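Local coordinates for PlaB phospholipase (Legionella pneumophila, PDB 6ZTI), which probably hydrolyses phospholipids as a virulence-associated alpha/beta hydrolase and binds NAD(H), which mediates tetramerization and thereby controls its activity, at residues 110-115 and 179-185; 93-99 and 123-129. All coordinates share one frame; numbering follows the deposited sequence. Where two conformers were deposited one is given.

Interaction 1 (110-115 and 179-185); sequences MDLYFK and SWLDYDC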
loop_
_atom_site.group_PDB
_atom_site.type_symbol
_atom_site.label_atom_id
_atom_site.label_comp_id
_atom_site.label_asym_id
_atom_site.label_seq_id
_atom_site.Cartn_x
_atom_site.Cartn_y
_atom_site.Cartn_z
ATOM N N MET B 110 3.691 -4.707 -35.544
ATOM C CA MET B 110 2.861 -4.275 -36.662
ATOM C C MET B 110 2.186 -2.940 -36.356
ATOM O O MET B 110 2.127 -2.053 -37.210
ATOM C CB MET B 110 1.799 -5.336 -36.979
ATOM C CG MET B 110 2.351 -6.625 -37.556
ATOM S SD MET B 110 1.155 -7.978 -37.636
ATOM C CE MET B 110 -0.024 -7.251 -38.783
ATOM N N ASP B 111 1.699 -2.770 -35.127
ATOM C CA ASP B 111 0.967 -1.555 -34.787
ATOM C C ASP B 111 1.914 -0.364 -34.709
ATOM O O ASP B 111 1.571 0.738 -35.146
ATOM C CB ASP B 111 0.215 -1.764 -33.466
ATOM C CG ASP B 111 -0.919 -0.768 -33.254
ATOM O OD1 ASP B 111 -1.904 -0.805 -34.013
ATOM O OD2 ASP B 111 -0.837 0.032 -32.298
ATOM N N LEU B 112 3.122 -0.571 -34.186
ATOM C CA LEU B 112 4.052 0.545 -34.025
ATOM C C LEU B 112 4.567 1.045 -35.371
ATOM O O LEU B 112 4.777 2.248 -35.549
ATOM C CB LEU B 112 5.226 0.132 -33.135
ATOM C CG LEU B 112 4.985 0.085 -31.623
ATOM C CD1 LEU B 112 6.160 -0.576 -30.950
ATOM C CD2 LEU B 112 4.756 1.485 -31.029
ATOM N N TYR B 113 4.778 0.141 -36.331
ATOM C CA TYR B 113 5.484 0.474 -37.566
ATOM C C TYR B 113 4.621 0.454 -38.821
ATOM O O TYR B 113 5.030 1.043 -39.821
ATOM C CB TYR B 113 6.673 -0.483 -37.772
ATOM C CG TYR B 113 7.750 -0.298 -36.734
ATOM C CD1 TYR B 113 8.720 0.686 -36.885
ATOM C CD2 TYR B 113 7.786 -1.087 -35.591
ATOM C CE1 TYR B 113 9.705 0.874 -35.924
ATOM C CE2 TYR B 113 8.760 -0.907 -34.629
ATOM C CZ TYR B 113 9.721 0.077 -34.802
ATOM O OH TYR B 113 10.686 0.263 -33.835
ATOM N N PHE B 114 3.432 -0.170 -38.802
ATOM C CA PHE B 114 2.712 -0.339 -40.063
ATOM C C PHE B 114 1.201 -0.186 -39.950
ATOM O O PHE B 114 0.487 -0.532 -40.902
ATOM C CB PHE B 114 3.047 -1.703 -40.663
ATOM C CG PHE B 114 4.472 -1.814 -41.123
ATOM C CD1 PHE B 114 4.861 -1.242 -42.308
ATOM C CD2 PHE B 114 5.423 -2.459 -40.356
ATOM C CE1 PHE B 114 6.173 -1.318 -42.732
ATOM C CE2 PHE B 114 6.724 -2.533 -40.770
ATOM C CZ PHE B 114 7.101 -1.962 -41.965
ATOM N N LYS B 115 0.701 0.386 -38.852
ATOM C CA LYS B 115 -0.728 0.346 -38.569
ATOM C C LYS B 115 -1.548 0.817 -39.761
ATOM O O LYS B 115 -2.398 0.088 -40.284
ATOM C CB LYS B 115 -1.049 1.203 -37.348
ATOM C CG LYS B 115 -2.548 1.276 -37.061
ATOM C CD LYS B 115 -2.855 1.926 -35.712
ATOM C CE LYS B 115 -4.336 2.317 -35.591
ATOM N NZ LYS B 115 -5.247 1.172 -35.802
ATOM N N SER B 179 -7.035 -1.028 -31.052
ATOM C CA SER B 179 -6.413 -0.667 -32.322
ATOM C C SER B 179 -6.696 -1.723 -33.384
ATOM O O SER B 179 -7.032 -1.392 -34.528
ATOM C CB SER B 179 -4.905 -0.490 -32.140
ATOM O OG SER B 179 -4.307 0.065 -33.302
ATOM N N TRP B 180 -6.586 -3.004 -33.020
ATOM C CA TRP B 180 -6.668 -4.060 -34.021
ATOM C C TRP B 180 -8.073 -4.232 -34.562
ATOM O O TRP B 180 -8.243 -4.912 -35.581
ATOM C CB TRP B 180 -6.130 -5.377 -33.451
ATOM C CG TRP B 180 -4.694 -5.579 -33.828
ATOM C CD1 TRP B 180 -3.616 -4.916 -33.321
ATOM C CD2 TRP B 180 -4.178 -6.483 -34.820
ATOM N NE1 TRP B 180 -2.467 -5.355 -33.923
ATOM C CE2 TRP B 180 -2.783 -6.309 -34.855
ATOM C CE3 TRP B 180 -4.762 -7.417 -35.681
ATOM C CZ2 TRP B 180 -1.959 -7.040 -35.708
ATOM C CZ3 TRP B 180 -3.938 -8.151 -36.532
ATOM C CH2 TRP B 180 -2.558 -7.956 -36.540
ATOM N N LEU B 181 -9.078 -3.616 -33.930
ATOM C CA LEU B 181 -10.414 -3.602 -34.513
ATOM C C LEU B 181 -10.414 -3.024 -35.925
ATOM O O LEU B 181 -11.235 -3.427 -36.757
ATOM C CB LEU B 181 -11.373 -2.813 -33.618
ATOM C CG LEU B 181 -11.689 -3.535 -32.311
ATOM C CD1 LEU B 181 -12.241 -2.590 -31.288
ATOM C CD2 LEU B 181 -12.681 -4.679 -32.552
ATOM N N ASP B 182 -9.508 -2.097 -36.221
ATOM C CA ASP B 182 -9.477 -1.419 -37.513
ATOM C C ASP B 182 -8.629 -2.134 -38.562
ATOM O O ASP B 182 -8.567 -1.672 -39.706
ATOM C CB ASP B 182 -8.951 0.012 -37.336
ATOM C CG ASP B 182 -9.757 0.805 -36.333
ATOM O OD1 ASP B 182 -11.004 0.775 -36.421
ATOM O OD2 ASP B 182 -9.145 1.444 -35.450
ATOM N N TYR B 183 -7.972 -3.233 -38.214
ATOM C CA TYR B 183 -7.092 -3.912 -39.157
ATOM C C TYR B 183 -7.891 -4.735 -40.166
ATOM O O TYR B 183 -8.936 -5.314 -39.843
ATOM C CB TYR B 183 -6.139 -4.847 -38.419
ATOM C CG TYR B 183 -4.931 -4.202 -37.761
ATOM C CD1 TYR B 183 -5.061 -3.118 -36.904
ATOM C CD2 TYR B 183 -3.651 -4.712 -37.984
ATOM C CE1 TYR B 183 -3.942 -2.554 -36.286
ATOM C CE2 TYR B 183 -2.543 -4.165 -37.374
ATOM C CZ TYR B 183 -2.694 -3.092 -36.534
ATOM O OH TYR B 183 -1.580 -2.571 -35.954
ATOM N N ASP B 184 -7.376 -4.802 -41.399
ATOM C CA ASP B 184 -7.820 -5.784 -42.398
ATOM C C ASP B 184 -6.554 -6.381 -42.998
ATOM O O ASP B 184 -6.074 -5.942 -44.046
ATOM C CB ASP B 184 -8.719 -5.196 -43.465
ATOM C CG ASP B 184 -9.531 -6.274 -44.197
ATOM O OD1 ASP B 184 -9.122 -7.454 -44.181
ATOM O OD2 ASP B 184 -10.584 -5.958 -44.788
ATOM N N CYS B 185 -6.013 -7.387 -42.311
ATOM C CA CYS B 185 -4.797 -8.039 -42.780
ATOM C C CYS B 185 -5.017 -8.669 -44.148
ATOM O O CYS B 185 -4.247 -8.434 -45.086
ATOM C CB CYS B 185 -4.350 -9.097 -41.768
ATOM S SG CYS B 185 -3.888 -8.469 -40.135
#
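D111 faces S179 and K115 faces Y183 with CA atoms 7.8 and 7.7 Å apart, where the C-terminal part of helix 102-114 meets the C-terminal part of helix 171-180 and the type I turn from W180 to Y183. D111 OD1 is gripped by two donors. Y183 OH, at 2.6 Å from D111 OD1, takes the anti lone pair, with the carboxylate and phenol ring nearly coplanar (22°). S179 OG donates to the same oxygen from the syn side, 20° out of the carboxylate plane and 2.7 Å away. That hydroxyl also accepts a bond from K115 NZ (2.9 Å to S179 OG), giving a chain of hydrogen bonds from lysine through serine to carboxylate. K115 runs extended until a bend at chi4 (56°) turns its ammonium toward S179, and D182 OD2 adds a long salt bridge to K115 NZ at 3.9 Å. Beside this polar row, Y183 and W180 lie face against face, Y183 CE2 being 3.3 Å above the indole plane. M110 curls at chi3 to bring CE within 3.5 Å of W180 CH2, and its SD meets the indole edge as a Met-aromatic contact. R107 adds a cation-pi contact to W180. The whole ties a crossover helix of the alpha/beta hydrolase domain to the turn following helix 171-180.

Interaction 2 (93-99 and 123-129); sequences RFACITH and LSHLIML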
loop_
_atom_site.group_PDB
_atom_site.type_symbol
_atom_site.label_atom_id
_atom_site.label_comp_id
_atom_site.label_asym_id
_atom_site.label_seq_id
_atom_site.Cartn_x
_atom_site.Cartn_y
_atom_site.Cartn_z
ATOM N N ARG B 93 9.785 -11.563 -48.297
ATOM C CA ARG B 93 8.898 -11.301 -47.174
ATOM C C ARG B 93 8.990 -12.471 -46.209
ATOM O O ARG B 93 9.438 -13.564 -46.572
ATOM C CB ARG B 93 7.440 -11.095 -47.627
ATOM C CG ARG B 93 7.201 -9.810 -48.418
ATOM C CD ARG B 93 6.071 -8.956 -47.822
ATOM N NE ARG B 93 4.734 -9.480 -48.109
ATOM C CZ ARG B 93 3.604 -8.977 -47.608
ATOM N NH1 ARG B 93 3.636 -7.936 -46.791
ATOM N NH2 ARG B 93 2.432 -9.516 -47.921
ATOM N N PHE B 94 8.570 -12.241 -44.962
ATOM C CA PHE B 94 8.719 -13.276 -43.955
ATOM C C PHE B 94 7.399 -13.647 -43.296
ATOM O O PHE B 94 6.461 -12.850 -43.207
ATOM C CB PHE B 94 9.775 -12.893 -42.882
ATOM C CG PHE B 94 9.496 -11.630 -42.112
ATOM C CD1 PHE B 94 8.683 -11.646 -40.996
ATOM C CD2 PHE B 94 10.150 -10.451 -42.437
ATOM C CE1 PHE B 94 8.471 -10.504 -40.261
ATOM C CE2 PHE B 94 9.939 -9.305 -41.704
ATOM C CZ PHE B 94 9.093 -9.334 -40.612
ATOM N N ALA B 95 7.337 -14.908 -42.892
ATOM C CA ALA B 95 6.290 -15.426 -42.036
ATOM C C ALA B 95 6.832 -15.540 -40.618
ATOM O O ALA B 95 7.957 -16.012 -40.420
ATOM C CB ALA B 95 5.812 -16.786 -42.542
ATOM N N CYS B 96 6.046 -15.078 -39.646
ATOM C CA CYS B 96 6.353 -15.246 -38.232
ATOM C C CYS B 96 5.528 -16.397 -37.692
ATOM O O CYS B 96 4.310 -16.430 -37.878
ATOM C CB CYS B 96 6.051 -13.989 -37.413
ATOM S SG CYS B 96 7.317 -12.739 -37.522
ATOM N N ILE B 97 6.195 -17.344 -37.055
ATOM C CA ILE B 97 5.540 -18.388 -36.290
ATOM C C ILE B 97 5.826 -18.073 -34.831
ATOM O O ILE B 97 6.981 -18.115 -34.393
ATOM C CB ILE B 97 6.041 -19.783 -36.684
ATOM C CG1 ILE B 97 5.759 -20.052 -38.170
ATOM C CG2 ILE B 97 5.401 -20.827 -35.812
ATOM C CD1 ILE B 97 6.521 -21.248 -38.730
ATOM N N THR B 98 4.789 -17.725 -34.084
ATOM C CA THR B 98 4.933 -17.254 -32.718
ATOM C C THR B 98 4.279 -18.228 -31.747
ATOM O O THR B 98 3.399 -19.008 -32.114
ATOM C CB THR B 98 4.299 -15.863 -32.555
ATOM O OG1 THR B 98 2.875 -15.998 -32.518
ATOM C CG2 THR B 98 4.676 -14.928 -33.725
ATOM N N HIS B 99 4.722 -18.169 -30.494
ATOM C CA HIS B 99 4.146 -18.950 -29.414
ATOM C C HIS B 99 3.926 -18.021 -28.232
ATOM O O HIS B 99 4.764 -17.162 -27.936
ATOM C CB HIS B 99 5.051 -20.139 -29.022
ATOM C CG HIS B 99 4.503 -20.992 -27.916
ATOM N ND1 HIS B 99 5.184 -21.205 -26.738
ATOM C CD2 HIS B 99 3.344 -21.687 -27.811
ATOM C CE1 HIS B 99 4.466 -21.989 -25.951
ATOM N NE2 HIS B 99 3.345 -22.299 -26.579
ATOM N N LEU B 123 5.947 -8.509 -43.481
ATOM C CA LEU B 123 5.422 -9.781 -43.016
ATOM C C LEU B 123 4.308 -10.218 -43.956
ATOM O O LEU B 123 3.440 -9.418 -44.310
ATOM C CB LEU B 123 4.927 -9.634 -41.572
ATOM C CG LEU B 123 4.239 -10.799 -40.870
ATOM C CD1 LEU B 123 4.529 -10.764 -39.370
ATOM C CD2 LEU B 123 2.727 -10.749 -41.105
ATOM N N SER B 124 4.364 -11.479 -44.395
ATOM C CA SER B 124 3.357 -12.054 -45.277
ATOM C C SER B 124 2.405 -12.999 -44.560
ATOM O O SER B 124 1.251 -13.125 -44.982
ATOM C CB SER B 124 4.024 -12.823 -46.420
ATOM O OG SER B 124 4.646 -14.006 -45.934
ATOM N N HIS B 125 2.869 -13.680 -43.506
ATOM C CA HIS B 125 2.067 -14.620 -42.739
ATOM C C HIS B 125 2.361 -14.431 -41.260
ATOM O O HIS B 125 3.519 -14.271 -40.862
ATOM C CB HIS B 125 2.360 -16.086 -43.116
ATOM C CG HIS B 125 2.059 -16.433 -44.546
ATOM N ND1 HIS B 125 2.791 -15.940 -45.604
ATOM C CD2 HIS B 125 1.124 -17.248 -45.086
ATOM C CE1 HIS B 125 2.310 -16.424 -46.735
ATOM N NE2 HIS B 125 1.300 -17.225 -46.448
ATOM N N LEU B 126 1.308 -14.450 -40.457
ATOM C CA LEU B 126 1.413 -14.419 -39.000
ATOM C C LEU B 126 0.675 -15.640 -38.478
ATOM O O LEU B 126 -0.554 -15.722 -38.579
ATOM C CB LEU B 126 0.844 -13.128 -38.419
ATOM C CG LEU B 126 0.797 -13.063 -36.888
ATOM C CD1 LEU B 126 2.164 -13.379 -36.291
ATOM C CD2 LEU B 126 0.313 -11.705 -36.414
ATOM N N ILE B 127 1.433 -16.598 -37.953
ATOM C CA ILE B 127 0.905 -17.849 -37.432
ATOM C C ILE B 127 1.158 -17.832 -35.932
ATOM O O ILE B 127 2.289 -18.034 -35.485
ATOM C CB ILE B 127 1.551 -19.067 -38.102
ATOM C CG1 ILE B 127 1.389 -18.974 -39.621
ATOM C CG2 ILE B 127 0.930 -20.358 -37.555
ATOM C CD1 ILE B 127 2.172 -20.022 -40.400
ATOM N N MET B 128 0.107 -17.580 -35.158
ATOM C CA MET B 128 0.186 -17.463 -33.707
ATOM C C MET B 128 -0.246 -18.772 -33.069
ATOM O O MET B 128 -1.369 -19.226 -33.298
ATOM C CB MET B 128 -0.709 -16.325 -33.215
ATOM C CG MET B 128 -0.170 -14.937 -33.525
ATOM S SD MET B 128 -1.416 -13.687 -33.192
ATOM C CE MET B 128 -2.425 -13.856 -34.662
ATOM N N LEU B 129 0.640 -19.368 -32.267
ATOM C CA LEU B 129 0.362 -20.596 -31.536
ATOM C C LEU B 129 0.068 -20.256 -30.078
ATOM O O LEU B 129 0.909 -19.664 -29.386
ATOM C CB LEU B 129 1.539 -21.569 -31.629
ATOM C CG LEU B 129 2.121 -21.842 -33.020
ATOM C CD1 LEU B 129 3.356 -22.756 -32.975
ATOM C CD2 LEU B 129 1.067 -22.455 -33.933
HETATM O O HOH W 1 6.902 -15.026 -47.341
HETATM O O HOH W 2 1.506 -17.004 -30.328
#
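Residues 93-99 and 123-129 pair as neighbouring parallel strands inside the six-stranded parallel sheet of the alpha/beta hydrolase fold, joined by helix 102-114 as a beta-alpha-beta unit. The ladder consists of five main-chain bonds: S124 N to F94 O, C96 N to H125 O, I127 N to C96 O, T98 N to I127 O and L129 N to T98 O. Three residue steps, L123 to L126, answer the two from F94 to C96, so the second strand carries a beta bulge near S124, and the buried H125 N is left without a partner. At that end F94, its CG held between backbone N and carbonyl carbon (chi1 59°), offers a ring face to L123 CA, a CH-pi contact 4.3 Å from the ring centroid. L123 CD1 continues to C96 SG at 3.9 Å. The opposite face carries I97, whose CG2 lies 4.0 Å from L129 CD1; helix 286-296 covers A95, I97 and I127 there. Back on the face of F94 and C96, T98 and M128 run side by side, T98 OG1 being 3.4 Å from M128 CG. At the C-terminal end of the pair a water bridges the strands, hydrogen-bonded to T98 OG1 at 2.8 Å and donating to L129 O at 2.9 Å.

How the interactions relate
Helix 102-114 connects the two contacts: it follows strand 93-99, precedes strand 123-129 and contributes its C-terminal part to interaction 1. Interaction 2 is buried in the central sheet, where a ladder of main-chain bonds, regular beyond the bulge, and apolar side chains do the joining. Interaction 1 is only partly buried, with D182 exposed; there side chains supply the bonds, and charge and hydroxyl chemistry replaces the backbone ladder. The two meet directly where M110 SD packs 4.0 Å from L126 CD2, on the sheet face that also bears C96 and T98. One methionine thus borders both the sheet and the aromatic pair of interaction 1.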